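Local coordinates for protein beta-lactamase (Klebsiella pneumoniae, PDB 6KBY) that probably hydrolyses beta-lactam antibiotics as a class C serine enzyme and binds adenosine monophosphate covalently in its active-site pocket, at residues S13-T18 with K44-N49; D20-P25 with A359-S364; V37-N42 with S364-N369; A330-V335 with G341-A346. All coordinates share one frame; numbering follows the deposited sequence.

Contact 1: residues S13-T18 with K44-N49; sequences SKIKDT and KNYIYN
Ile15 and Lys16, on one turn of helix 11-30, meet Tyr46 and Tyr48, alternate residues of strand 44-50 whose rings reach the helix from the same side of the sheet. Both tyrosines hold CG anti to the carbonyl carbon, which sends the two rings out in nearly the same direction. Ile15 lies across both at about a right angle, with a different branch for each. Its CD1 comes to 3.7 Å from CE2 of Tyr46, while its CG2 rests 3.9 Å from OH of Tyr48. A branched isoleucine suits this place because one residue can serve two rings. Lys16 crosses Tyr48 at a slant, on the ring side away from CE2, with CB 3.5 Å and CG 3.6 Å from Tyr48 CE1. With CG anti to the backbone N (chi1 -179°), the chain then leads its amine away to a salt bridge with Asp20. The hydroxyl of buried Tyr48 is satisfied by Glu12, a helical residue, so the ring packs while its hydroxyl bonds. Segment axes 10.0 Å apart and crossing at -37° describe a helix lying over a sheet, here the N-terminal helix on an outermost strand of the beta-lactamase alpha/beta domain.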
loop_
_atom_site.group_PDB
_atom_site.type_symbol
_atom_site.label_atom_id
_atom_site.label_comp_id
_atom_site.label_asym_id
_atom_site.label_seq_id
_atom_site.Cartn_x
_atom_site.Cartn_y
_atom_site.Cartn_z
ATOM N N SER A 13 -16.711 11.020 20.270
ATOM C CA SER A 13 -17.186 9.899 21.072
ATOM C C SER A 13 -18.032 8.945 20.241
ATOM O O SER A 13 -17.990 7.725 20.457
ATOM C CB SER A 13 -17.963 10.408 22.286
ATOM O OG SER A 13 -17.086 10.945 23.259
ATOM N N LYS A 14 -18.783 9.483 19.281
ATOM C CA LYS A 14 -19.561 8.642 18.384
ATOM C C LYS A 14 -18.653 7.793 17.507
ATOM O O LYS A 14 -18.913 6.602 17.309
ATOM C CB LYS A 14 -20.492 9.509 17.534
ATOM C CG LYS A 14 -21.548 10.238 18.348
ATOM C CD LYS A 14 -22.352 11.217 17.505
ATOM C CE LYS A 14 -23.383 11.943 18.365
ATOM N NZ LYS A 14 -24.158 12.963 17.601
ATOM N N ILE A 15 -17.584 8.388 16.976
ATOM C CA ILE A 15 -16.655 7.637 16.138
ATOM C C ILE A 15 -15.976 6.537 16.943
ATOM O O ILE A 15 -15.871 5.388 16.492
ATOM C CB ILE A 15 -15.645 8.593 15.474
ATOM C CG1 ILE A 15 -16.377 9.543 14.524
ATOM C CG2 ILE A 15 -14.576 7.808 14.738
ATOM C CD1 ILE A 15 -15.518 10.677 13.994
ATOM N N LYS A 16 -15.529 6.858 18.157
ATOM C CA LYS A 16 -14.900 5.839 18.989
ATOM C C LYS A 16 -15.849 4.680 19.251
ATOM O O LYS A 16 -15.441 3.515 19.201
ATOM C CB LYS A 16 -14.407 6.443 20.305
ATOM C CG LYS A 16 -13.709 5.430 21.202
ATOM C CD LYS A 16 -13.118 6.088 22.434
ATOM C CE LYS A 16 -12.262 5.109 23.221
ATOM N NZ LYS A 16 -13.064 3.977 23.769
ATOM N N ASP A 17 -17.125 4.975 19.529
ATOM C CA ASP A 17 -18.096 3.908 19.749
ATOM C C ASP A 17 -18.235 3.035 18.510
ATOM O O ASP A 17 -18.261 1.801 18.602
ATOM C CB ASP A 17 -19.457 4.497 20.121
ATOM C CG ASP A 17 -19.475 5.139 21.495
ATOM O OD1 ASP A 17 -18.556 4.887 22.303
ATOM O OD2 ASP A 17 -20.432 5.897 21.768
ATOM N N THR A 18 -18.357 3.663 17.343
ATOM C CA THR A 18 -18.473 2.897 16.105
ATOM C C THR A 18 -17.266 1.997 15.903
ATOM O O THR A 18 -17.402 0.816 15.559
ATOM C CB THR A 18 -18.622 3.847 14.919
ATOM O OG1 THR A 18 -19.828 4.596 15.074
ATOM C CG2 THR A 18 -18.668 3.070 13.607
ATOM N N LYS A 44 -10.041 16.367 11.276
ATOM C CA LYS A 44 -9.671 15.901 12.603
ATOM C C LYS A 44 -9.170 14.467 12.509
ATOM O O LYS A 44 -9.644 13.679 11.682
ATOM C CB LYS A 44 -10.877 15.921 13.546
ATOM C CG LYS A 44 -11.703 17.192 13.492
ATOM C CD LYS A 44 -10.892 18.397 13.905
ATOM C CE LYS A 44 -11.773 19.638 14.000
ATOM N NZ LYS A 44 -12.890 19.451 14.969
ATOM N N ASN A 45 -8.223 14.124 13.377
ATOM C CA ASN A 45 -7.571 12.825 13.350
ATOM C C ASN A 45 -7.820 12.098 14.660
ATOM O O ASN A 45 -7.680 12.685 15.741
ATOM C CB ASN A 45 -6.072 12.988 13.111
ATOM C CG ASN A 45 -5.770 13.558 11.740
ATOM O OD1 ASN A 45 -6.540 13.377 10.794
ATOM N ND2 ASN A 45 -4.647 14.246 11.622
ATOM N N TYR A 46 -8.182 10.823 14.560
ATOM C CA TYR A 46 -8.513 10.006 15.715
ATOM C C TYR A 46 -7.719 8.717 15.625
ATOM O O TYR A 46 -7.707 8.069 14.573
ATOM C CB TYR A 46 -10.004 9.689 15.700
ATOM C CG TYR A 46 -10.869 10.917 15.560
ATOM C CD1 TYR A 46 -11.100 11.747 16.645
ATOM C CD2 TYR A 46 -11.460 11.250 14.349
ATOM C CE1 TYR A 46 -11.893 12.878 16.531
ATOM C CE2 TYR A 46 -12.259 12.385 14.225
ATOM C CZ TYR A 46 -12.468 13.193 15.325
ATOM O OH TYR A 46 -13.257 14.320 15.245
ATOM N N ILE A 47 -7.047 8.350 16.709
ATOM C CA ILE A 47 -6.222 7.147 16.757
ATOM C C ILE A 47 -6.737 6.283 17.893
ATOM O O ILE A 47 -6.814 6.750 19.035
ATOM C CB ILE A 47 -4.742 7.486 17.019
ATOM C CG1 ILE A 47 -4.238 8.608 16.105
ATOM C CG2 ILE A 47 -3.890 6.216 16.928
ATOM C CD1 ILE A 47 -4.004 8.196 14.691
ATOM N N TYR A 48 -7.052 5.025 17.597
ATOM C CA TYR A 48 -7.566 4.085 18.587
ATOM C C TYR A 48 -6.653 2.868 18.626
ATOM O O TYR A 48 -6.415 2.234 17.592
ATOM C CB TYR A 48 -9.003 3.684 18.246
ATOM C CG TYR A 48 -9.910 4.890 18.139
ATOM C CD1 TYR A 48 -10.250 5.617 19.271
ATOM C CD2 TYR A 48 -10.401 5.325 16.914
ATOM C CE1 TYR A 48 -11.062 6.735 19.191
ATOM C CE2 TYR A 48 -11.222 6.449 16.826
ATOM C CZ TYR A 48 -11.544 7.141 17.970
ATOM O OH TYR A 48 -12.356 8.254 17.898
ATOM N N ASN A 49 -6.137 2.549 19.809
ATOM C CA ASN A 49 -5.212 1.441 19.996
ATOM C C ASN A 49 -5.866 0.355 20.834
ATOM O O ASN A 49 -6.590 0.648 21.795
ATOM C CB ASN A 49 -3.940 1.925 20.679
ATOM C CG ASN A 49 -3.224 2.971 19.861
ATOM O OD1 ASN A 49 -3.126 2.855 18.636
ATOM N ND2 ASN A 49 -2.744 4.015 20.524
#

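Contact 2: residues D20-P25 with A359-S364; sequences DDLIQP and AYKILS
The carbonyl oxygen of Tyr360, just before the Lys361 and Ile362 that face Leu22, is gripped by two donors from one residue. Ser364 N reaches Tyr360 O at 2.9 Å in the ordinary helical bond, and Ser364 OG adds a second at 2.8 Å from the opposite face of the carbonyl plane, tilted 34° out of it. Serine suits this place in a helix because its short hydroxyl can fold back to the preceding turn; here OG also sits over the centre of the Tyr360 ring. Across to the other helix the contact is carried by Leu22. Its CG stands anti to the carbonyl carbon (chi1 -67°), and the two methyls spread over the neighbouring helix. CD1 fits against CG1 of Ile362 at 3.6 Å and against CB of Lys361 at 3.8 Å, whereas CD2 touches CD of Lys361 at 3.8 Å. Leu22 and Ile362 lie alongside each other, pointing in opposing directions. Lys361, extended beyond CG, offers its methylenes to the leucine. Val358, a turn earlier, also touches Leu22. With no hydrogen bond between the segments, the N-terminal and C-terminal helices adhere here through aliphatic carbon alone: an apolar contact that fixes no direction by bonding and depends on the fit of methyls and methylenes.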
loop_
_atom_site.group_PDB
_atom_site.type_symbol
_atom_site.label_atom_id
_atom_site.label_comp_id
_atom_site.label_asym_id
_atom_site.label_seq_id
_atom_site.Cartn_x
_atom_site.Cartn_y
_atom_site.Cartn_z
ATOM N N ASP A 20 -14.828 1.010 18.191
ATOM C CA ASP A 20 -14.734 0.008 19.255
ATOM C C ASP A 20 -15.686 -1.153 19.005
ATOM O O ASP A 20 -15.323 -2.323 19.172
ATOM C CB ASP A 20 -15.110 0.632 20.604
ATOM C CG ASP A 20 -14.040 1.528 21.195
ATOM O OD1 ASP A 20 -12.918 1.619 20.664
ATOM O OD2 ASP A 20 -14.341 2.137 22.251
ATOM N N ASP A 21 -16.931 -0.840 18.631
ATOM C CA ASP A 21 -17.959 -1.862 18.483
ATOM C C ASP A 21 -17.673 -2.824 17.344
ATOM O O ASP A 21 -18.192 -3.945 17.357
ATOM C CB ASP A 21 -19.334 -1.225 18.285
ATOM C CG ASP A 21 -19.890 -0.611 19.561
ATOM O OD1 ASP A 21 -19.252 -0.740 20.628
ATOM O OD2 ASP A 21 -20.971 0.012 19.488
ATOM N N LEU A 22 -16.889 -2.404 16.348
ATOM C CA LEU A 22 -16.480 -3.296 15.270
ATOM C C LEU A 22 -15.146 -3.976 15.553
ATOM O O LEU A 22 -14.973 -5.156 15.232
ATOM C CB LEU A 22 -16.389 -2.525 13.951
ATOM C CG LEU A 22 -17.740 -2.039 13.433
ATOM C CD1 LEU A 22 -17.566 -0.964 12.373
ATOM C CD2 LEU A 22 -18.540 -3.199 12.874
ATOM N N ILE A 23 -14.194 -3.254 16.142
ATOM C CA ILE A 23 -12.843 -3.786 16.303
ATOM C C ILE A 23 -12.771 -4.810 17.425
ATOM O O ILE A 23 -12.069 -5.818 17.301
ATOM C CB ILE A 23 -11.838 -2.637 16.498
ATOM C CG1 ILE A 23 -11.747 -1.795 15.220
ATOM C CG2 ILE A 23 -10.465 -3.167 16.913
ATOM C CD1 ILE A 23 -11.196 -2.547 14.008
ATOM N N GLN A 24 -13.456 -4.579 18.546
ATOM C CA GLN A 24 -13.361 -5.545 19.641
ATOM C C GLN A 24 -13.861 -6.926 19.245
ATOM O O GLN A 24 -13.136 -7.910 19.477
ATOM C CB GLN A 24 -13.985 -4.994 20.924
ATOM C CG GLN A 24 -13.195 -3.845 21.502
ATOM C CD GLN A 24 -13.776 -3.360 22.806
ATOM O OE1 GLN A 24 -14.990 -3.402 23.008
ATOM N NE2 GLN A 24 -12.913 -2.917 23.711
ATOM N N PRO A 25 -15.042 -7.085 18.644
ATOM C CA PRO A 25 -15.432 -8.432 18.198
ATOM C C PRO A 25 -14.530 -8.982 17.107
ATOM O O PRO A 25 -14.244 -10.186 17.094
ATOM C CB PRO A 25 -16.885 -8.243 17.730
ATOM C CG PRO A 25 -17.351 -6.988 18.431
ATOM C CD PRO A 25 -16.137 -6.112 18.464
ATOM N N ALA A 359 -13.917 -1.398 7.426
ATOM C CA ALA A 359 -13.619 -0.054 6.941
ATOM C C ALA A 359 -14.843 0.586 6.294
ATOM O O ALA A 359 -15.112 1.778 6.488
ATOM C CB ALA A 359 -12.462 -0.108 5.946
ATOM N N TYR A 360 -15.578 -0.185 5.492
ATOM C CA TYR A 360 -16.780 0.331 4.850
ATOM C C TYR A 360 -17.803 0.779 5.887
ATOM O O TYR A 360 -18.395 1.859 5.765
ATOM C CB TYR A 360 -17.353 -0.752 3.931
ATOM C CG TYR A 360 -18.650 -0.362 3.268
ATOM C CD1 TYR A 360 -18.663 0.396 2.106
ATOM C CD2 TYR A 360 -19.865 -0.751 3.804
ATOM C CE1 TYR A 360 -19.866 0.755 1.498
ATOM C CE2 TYR A 360 -21.059 -0.399 3.211
ATOM C CZ TYR A 360 -21.055 0.350 2.064
ATOM O OH TYR A 360 -22.256 0.695 1.482
ATOM N N LYS A 361 -18.016 -0.035 6.924
ATOM C CA LYS A 361 -18.966 0.341 7.963
ATOM C C LYS A 361 -18.517 1.600 8.689
ATOM O O LYS A 361 -19.338 2.476 8.993
ATOM C CB LYS A 361 -19.152 -0.814 8.938
ATOM C CG LYS A 361 -19.901 -1.992 8.346
ATOM C CD LYS A 361 -19.887 -3.151 9.322
ATOM C CE LYS A 361 -20.692 -4.334 8.827
ATOM N NZ LYS A 361 -20.521 -5.509 9.727
ATOM N N ILE A 362 -17.228 1.712 8.994
ATOM C CA ILE A 362 -16.742 2.890 9.704
ATOM C C ILE A 362 -16.903 4.142 8.850
ATOM O O ILE A 362 -17.482 5.142 9.294
ATOM C CB ILE A 362 -15.293 2.691 10.178
ATOM C CG1 ILE A 362 -15.242 1.614 11.257
ATOM C CG2 ILE A 362 -14.731 4.005 10.715
ATOM C CD1 ILE A 362 -13.842 1.166 11.609
ATOM N N LEU A 363 -16.396 4.118 7.617
ATOM C CA LEU A 363 -16.495 5.327 6.806
ATOM C C LEU A 363 -17.950 5.688 6.517
ATOM O O LEU A 363 -18.313 6.870 6.502
ATOM C CB LEU A 363 -15.669 5.201 5.527
ATOM C CG LEU A 363 -14.141 5.133 5.695
ATOM C CD1 LEU A 363 -13.448 5.300 4.351
ATOM C CD2 LEU A 363 -13.614 6.152 6.699
ATOM N N SER A 364 -18.809 4.690 6.318
ATOM C CA SER A 364 -20.211 4.989 6.047
ATOM C C SER A 364 -20.897 5.665 7.229
ATOM O O SER A 364 -21.902 6.361 7.033
ATOM C CB SER A 364 -20.953 3.717 5.631
ATOM O OG SER A 364 -20.411 3.184 4.432
#

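Contact 3: residues V37-N42 with S364-N369; sequences VAVTVN and SSLEGN
Just after helix 352-364 of the beta-lactamase fold the C-terminal tail dips one side chain, Leu366, onto Val39 and Val41 of strand 34-41. Leu366 CD1 makes the closest approaches: it lies 4.0 Å from CG1 of Val39 and 4.0 Å from CB of Val41. Towards Val39 the approach is tip to tip, the two branch ends reaching for each other. Val41 is met more from the flank, its CB and CG1 lying beside the same methyl. Its chi1 of 58° sets CG1 between the backbone N and the carbonyl carbon, the crowded position, with CG1 coming to 4.2 Å from Leu366 CD1. In Leu366 itself CG is anti to the carbonyl carbon, and the extended second torsion (-177°) projects CD1 towards the strand. Valines on alternate positions suit a strand because their branches stay close to the backbone and together form a low apolar surface; leucine is long enough to reach that surface from a loop. The touching atoms are all aliphatic carbon, and no hydrogen bond joins the segments. Around it, Leu366 also touches Ile15 of helix 11-30 and Met340 of strand 340-346, while Val41 also touches Tyr46 and Met340. The leucine therefore lies over the sheet beside the N-terminal helix, with strand 34-41 running between its partners 44-50 and 340-346.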
loop_
_atom_site.group_PDB
_atom_site.type_symbol
_atom_site.label_atom_id
_atom_site.label_comp_id
_atom_site.label_asym_id
_atom_site.label_seq_id
_atom_site.Cartn_x
_atom_site.Cartn_y
_atom_site.Cartn_z
ATOM N N VAL A 37 -6.284 1.645 14.808
ATOM C CA VAL A 37 -7.152 2.170 13.768
ATOM C C VAL A 37 -7.073 3.683 13.826
ATOM O O VAL A 37 -7.288 4.277 14.890
ATOM C CB VAL A 37 -8.601 1.691 13.960
ATOM C CG1 VAL A 37 -9.507 2.294 12.894
ATOM C CG2 VAL A 37 -8.658 0.175 13.943
ATOM N N ALA A 38 -6.772 4.305 12.692
ATOM C CA ALA A 38 -6.682 5.750 12.585
ATOM C C ALA A 38 -7.725 6.212 11.583
ATOM O O ALA A 38 -7.828 5.643 10.486
ATOM C CB ALA A 38 -5.285 6.160 12.116
ATOM N N VAL A 39 -8.490 7.236 11.959
ATOM C CA VAL A 39 -9.551 7.792 11.128
ATOM C C VAL A 39 -9.330 9.293 11.000
ATOM O O VAL A 39 -9.010 9.966 11.986
ATOM C CB VAL A 39 -10.939 7.520 11.754
ATOM C CG1 VAL A 39 -12.047 8.210 10.977
ATOM C CG2 VAL A 39 -11.201 6.023 11.848
ATOM N N THR A 40 -9.510 9.821 9.794
ATOM C CA THR A 40 -9.587 11.261 9.587
ATOM C C THR A 40 -10.925 11.621 8.957
ATOM O O THR A 40 -11.402 10.937 8.046
ATOM C CB THR A 40 -8.410 11.802 8.747
ATOM O OG1 THR A 40 -8.458 13.234 8.729
ATOM C CG2 THR A 40 -8.442 11.284 7.307
ATOM N N VAL A 41 -11.540 12.683 9.473
ATOM C CA VAL A 41 -12.752 13.257 8.892
ATOM C C VAL A 41 -12.898 14.668 9.440
ATOM O O VAL A 41 -12.553 14.934 10.595
ATOM C CB VAL A 41 -14.003 12.385 9.168
ATOM C CG1 VAL A 41 -14.218 12.190 10.665
ATOM C CG2 VAL A 41 -15.240 12.999 8.529
ATOM N N ASN A 42 -13.393 15.581 8.599
ATOM C CA ASN A 42 -13.603 16.974 8.991
ATOM C C ASN A 42 -12.302 17.634 9.446
ATOM O O ASN A 42 -12.308 18.541 10.284
ATOM C CB ASN A 42 -14.704 17.105 10.050
ATOM C CG ASN A 42 -15.226 18.525 10.188
ATOM O OD1 ASN A 42 -15.294 19.276 9.215
ATOM N ND2 ASN A 42 -15.595 18.898 11.412
ATOM N N SER A 364 -18.809 4.690 6.318
ATOM C CA SER A 364 -20.211 4.989 6.047
ATOM C C SER A 364 -20.897 5.665 7.229
ATOM O O SER A 364 -21.902 6.361 7.033
ATOM C CB SER A 364 -20.953 3.717 5.631
ATOM O OG SER A 364 -20.411 3.184 4.432
ATOM N N SER A 365 -20.377 5.496 8.446
ATOM C CA SER A 365 -20.967 6.096 9.636
ATOM C C SER A 365 -20.634 7.576 9.798
ATOM O O SER A 365 -21.219 8.226 10.675
ATOM C CB SER A 365 -20.491 5.345 10.886
ATOM O OG SER A 365 -19.180 5.746 11.269
ATOM N N LEU A 366 -19.741 8.130 8.979
ATOM C CA LEU A 366 -19.129 9.421 9.284
ATOM C C LEU A 366 -19.926 10.641 8.829
ATOM O O LEU A 366 -19.543 11.767 9.167
ATOM C CB LEU A 366 -17.706 9.485 8.736
ATOM C CG LEU A 366 -16.745 8.464 9.337
ATOM C CD1 LEU A 366 -15.355 8.682 8.760
ATOM C CD2 LEU A 366 -16.721 8.558 10.854
ATOM N N GLU A 367 -21.006 10.468 8.074
ATOM C CA GLU A 367 -21.920 11.575 7.820
ATOM C C GLU A 367 -23.310 11.012 7.570
ATOM O O GLU A 367 -23.483 9.816 7.321
ATOM C CB GLU A 367 -21.472 12.468 6.653
ATOM C CG GLU A 367 -21.662 11.830 5.288
ATOM C CD GLU A 367 -21.303 12.751 4.130
ATOM O OE1 GLU A 367 -21.550 12.360 2.964
ATOM O OE2 GLU A 367 -20.781 13.865 4.367
ATOM N N GLY A 368 -24.301 11.892 7.647
ATOM C CA GLY A 368 -25.668 11.488 7.405
ATOM C C GLY A 368 -25.919 11.171 5.943
ATOM O O GLY A 368 -25.123 11.474 5.051
ATOM N N ASN A 369 -27.068 10.552 5.698
ATOM C CA ASN A 369 -27.464 10.170 4.350
ATOM C C ASN A 369 -28.220 11.307 3.676
ATOM O O ASN A 369 -29.073 11.953 4.289
ATOM C CB ASN A 369 -28.346 8.921 4.398
ATOM C CG ASN A 369 -27.651 7.747 5.056
ATOM O OD1 ASN A 369 -26.423 7.652 5.039
ATOM N ND2 ASN A 369 -28.430 6.848 5.646
#

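Contact 4: residues A330-V335 with G341-A346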
loop_
_atom_site.group_PDB
_atom_site.type_symbol
_atom_site.label_atom_id
_atom_site.label_comp_id
_atom_site.label_asym_id
_atom_site.label_seq_id
_atom_site.Cartn_x
_atom_site.Cartn_y
_atom_site.Cartn_z
ATOM N N ALA A 330 -3.110 -5.331 7.145
ATOM C CA ALA A 330 -3.291 -3.890 7.088
ATOM C C ALA A 330 -4.253 -3.517 5.965
ATOM O O ALA A 330 -4.429 -4.255 4.991
ATOM C CB ALA A 330 -1.945 -3.190 6.863
ATOM N N TYR A 331 -4.840 -2.330 6.087
ATOM C CA TYR A 331 -5.718 -1.813 5.044
ATOM C C TYR A 331 -5.778 -0.300 5.153
ATOM O O TYR A 331 -5.817 0.236 6.264
ATOM C CB TYR A 331 -7.126 -2.405 5.179
ATOM C CG TYR A 331 -8.118 -1.976 4.111
ATOM C CD1 TYR A 331 -7.901 -2.283 2.769
ATOM C CD2 TYR A 331 -9.289 -1.300 4.445
ATOM C CE1 TYR A 331 -8.813 -1.916 1.788
ATOM C CE2 TYR A 331 -10.196 -0.926 3.469
ATOM C CZ TYR A 331 -9.960 -1.241 2.146
ATOM O OH TYR A 331 -10.887 -0.864 1.200
ATOM N N ILE A 332 -5.797 0.372 4.001
ATOM C CA ILE A 332 -6.044 1.805 3.909
ATOM C C ILE A 332 -7.167 2.034 2.916
ATOM O O ILE A 332 -7.166 1.442 1.829
ATOM C CB ILE A 332 -4.801 2.568 3.404
ATOM C CG1 ILE A 332 -3.750 2.628 4.499
ATOM C CG2 ILE A 332 -5.187 3.976 2.883
ATOM C CD1 ILE A 332 -2.494 3.368 4.123
ATOM N N ALA A 333 -8.088 2.932 3.261
ATOM C CA ALA A 333 -9.067 3.425 2.300
ATOM C C ALA A 333 -9.315 4.903 2.550
ATOM O O ALA A 333 -9.309 5.355 3.700
ATOM C CB ALA A 333 -10.395 2.665 2.400
ATOM N N PHE A 334 -9.549 5.656 1.477
ATOM C CA PHE A 334 -9.894 7.060 1.630
ATOM C C PHE A 334 -10.745 7.522 0.458
ATOM O O PHE A 334 -10.650 6.986 -0.650
ATOM C CB PHE A 334 -8.664 7.953 1.869
ATOM C CG PHE A 334 -7.628 7.928 0.764
ATOM C CD1 PHE A 334 -6.678 6.918 0.689
ATOM C CD2 PHE A 334 -7.579 8.944 -0.177
ATOM C CE1 PHE A 334 -5.716 6.921 -0.310
ATOM C CE2 PHE A 334 -6.622 8.953 -1.177
ATOM C CZ PHE A 334 -5.692 7.938 -1.244
ATOM N N VAL A 335 -11.579 8.516 0.727
ATOM C CA VAL A 335 -12.474 9.107 -0.258
ATOM C C VAL A 335 -12.174 10.595 -0.313
ATOM O O VAL A 335 -12.610 11.358 0.552
ATOM C CB VAL A 335 -13.949 8.855 0.106
ATOM C CG1 VAL A 335 -14.864 9.499 -0.921
ATOM C CG2 VAL A 335 -14.239 7.364 0.235
ATOM N N GLY A 341 -10.753 9.151 5.669
ATOM C CA GLY A 341 -9.834 8.060 5.427
ATOM C C GLY A 341 -9.671 7.227 6.671
ATOM O O GLY A 341 -9.958 7.670 7.792
ATOM N N ILE A 342 -9.206 6.000 6.458
ATOM C CA ILE A 342 -9.006 5.061 7.546
ATOM C C ILE A 342 -7.756 4.233 7.285
ATOM O O ILE A 342 -7.463 3.852 6.143
ATOM C CB ILE A 342 -10.246 4.171 7.772
ATOM C CG1 ILE A 342 -10.062 3.279 8.999
ATOM C CG2 ILE A 342 -10.577 3.347 6.536
ATOM C CD1 ILE A 342 -11.327 2.559 9.400
ATOM N N VAL A 343 -7.021 3.970 8.363
ATOM C CA VAL A 343 -5.905 3.036 8.396
ATOM C C VAL A 343 -6.241 1.991 9.454
ATOM O O VAL A 343 -6.558 2.348 10.594
ATOM C CB VAL A 343 -4.604 3.760 8.790
ATOM C CG1 VAL A 343 -3.432 2.791 8.803
ATOM C CG2 VAL A 343 -4.337 4.947 7.877
ATOM N N MET A 344 -6.168 0.709 9.094
ATOM C CA MET A 344 -6.389 -0.373 10.048
ATOM C C MET A 344 -5.159 -1.263 10.041
ATOM O O MET A 344 -4.862 -1.889 9.020
ATOM C CB MET A 344 -7.614 -1.196 9.657
ATOM C CG MET A 344 -8.922 -0.437 9.723
ATOM S SD MET A 344 -10.258 -1.242 8.816
ATOM C CE MET A 344 -10.308 -2.857 9.595
ATOM N N LEU A 345 -4.462 -1.332 11.176
ATOM C CA LEU A 345 -3.263 -2.146 11.310
ATOM C C LEU A 345 -3.489 -3.225 12.358
ATOM O O LEU A 345 -4.035 -2.953 13.433
ATOM C CB LEU A 345 -2.067 -1.295 11.731
ATOM C CG LEU A 345 -1.801 -0.062 10.869
ATOM C CD1 LEU A 345 -0.555 0.653 11.345
ATOM C CD2 LEU A 345 -1.685 -0.436 9.400
ATOM N N ALA A 346 -3.049 -4.442 12.052
ATOM C CA ALA A 346 -3.175 -5.578 12.953
ATOM C C ALA A 346 -1.904 -6.409 12.894
ATOM O O ALA A 346 -1.270 -6.524 11.838
ATOM C CB ALA A 346 -4.342 -6.485 12.555
#
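Tyr331 sets its CG anti to the backbone N (chi1 -178°), while Met344 holds CG anti to the carbonyl carbon (chi1 -65°) with chi2 extended, and the two side chains lie on one face of the sheet with Met344 SD at the edge of the tyrosine ring, 4.5 Å from CD2. Their backbones form a hydrogen-bonded antiparallel pair: Met344 N gives a bond of 2.9 Å to Tyr331 O, nearly straight at 170°, and Tyr331 N returns one to Met344 O at 3.0 Å. Ala333 and Ile342 repeat the pattern two residues on, Ile342 N reaching Ala333 O at 2.8 Å. The strands belong to the hairpin 328-335 and 340-346, inside the antiparallel sheet of the beta-lactamase fold, where 317-325 and 34-41 flank them. On the other face Ile332 and Val343 stand side by side, Ile332 CG1 lying 4.1 Å from Val343 CG2; beta-branched residues suit such extended backbone. Phe334 faces Gly341, whose lack of a side chain lets the strands close to 3.9 Å between the CA atoms of this pair. The Phe334 ring has Ile332 CG2 in its plane at the edge and meets Trp279 edge-to-face. Buried Tyr331 OH is held by Asn320 and Trp318. At the far end Ala330, a small residue, puts CB 3.8 Å from Leu345 CD2, its side chain about 7 Å from that of Ser324, which binds AMP.

How the contacts relate
All four contacts belong to one antiparallel sheet and the two terminal helices lying over it. Strands 44-50, 34-41, 340-346 and 328-335 follow one another across the sheet, so contacts 1, 3 and 4 are met in that order, with centres 9 Å (1 to 3) and 12 Å (3 to 4) apart. Contacts 1 and 2 share helix 11-30, and contacts 2 and 3 share Ser364. Along the chain contacts 1, 2 and 3 interleave, whereas contact 4 is a local hairpin between their distant segments. Elements from both ends of the chain thus meet, the terminal helices packing on the same face of the sheet, while contact 4 lies nearest the chain centre and the AMP pocket.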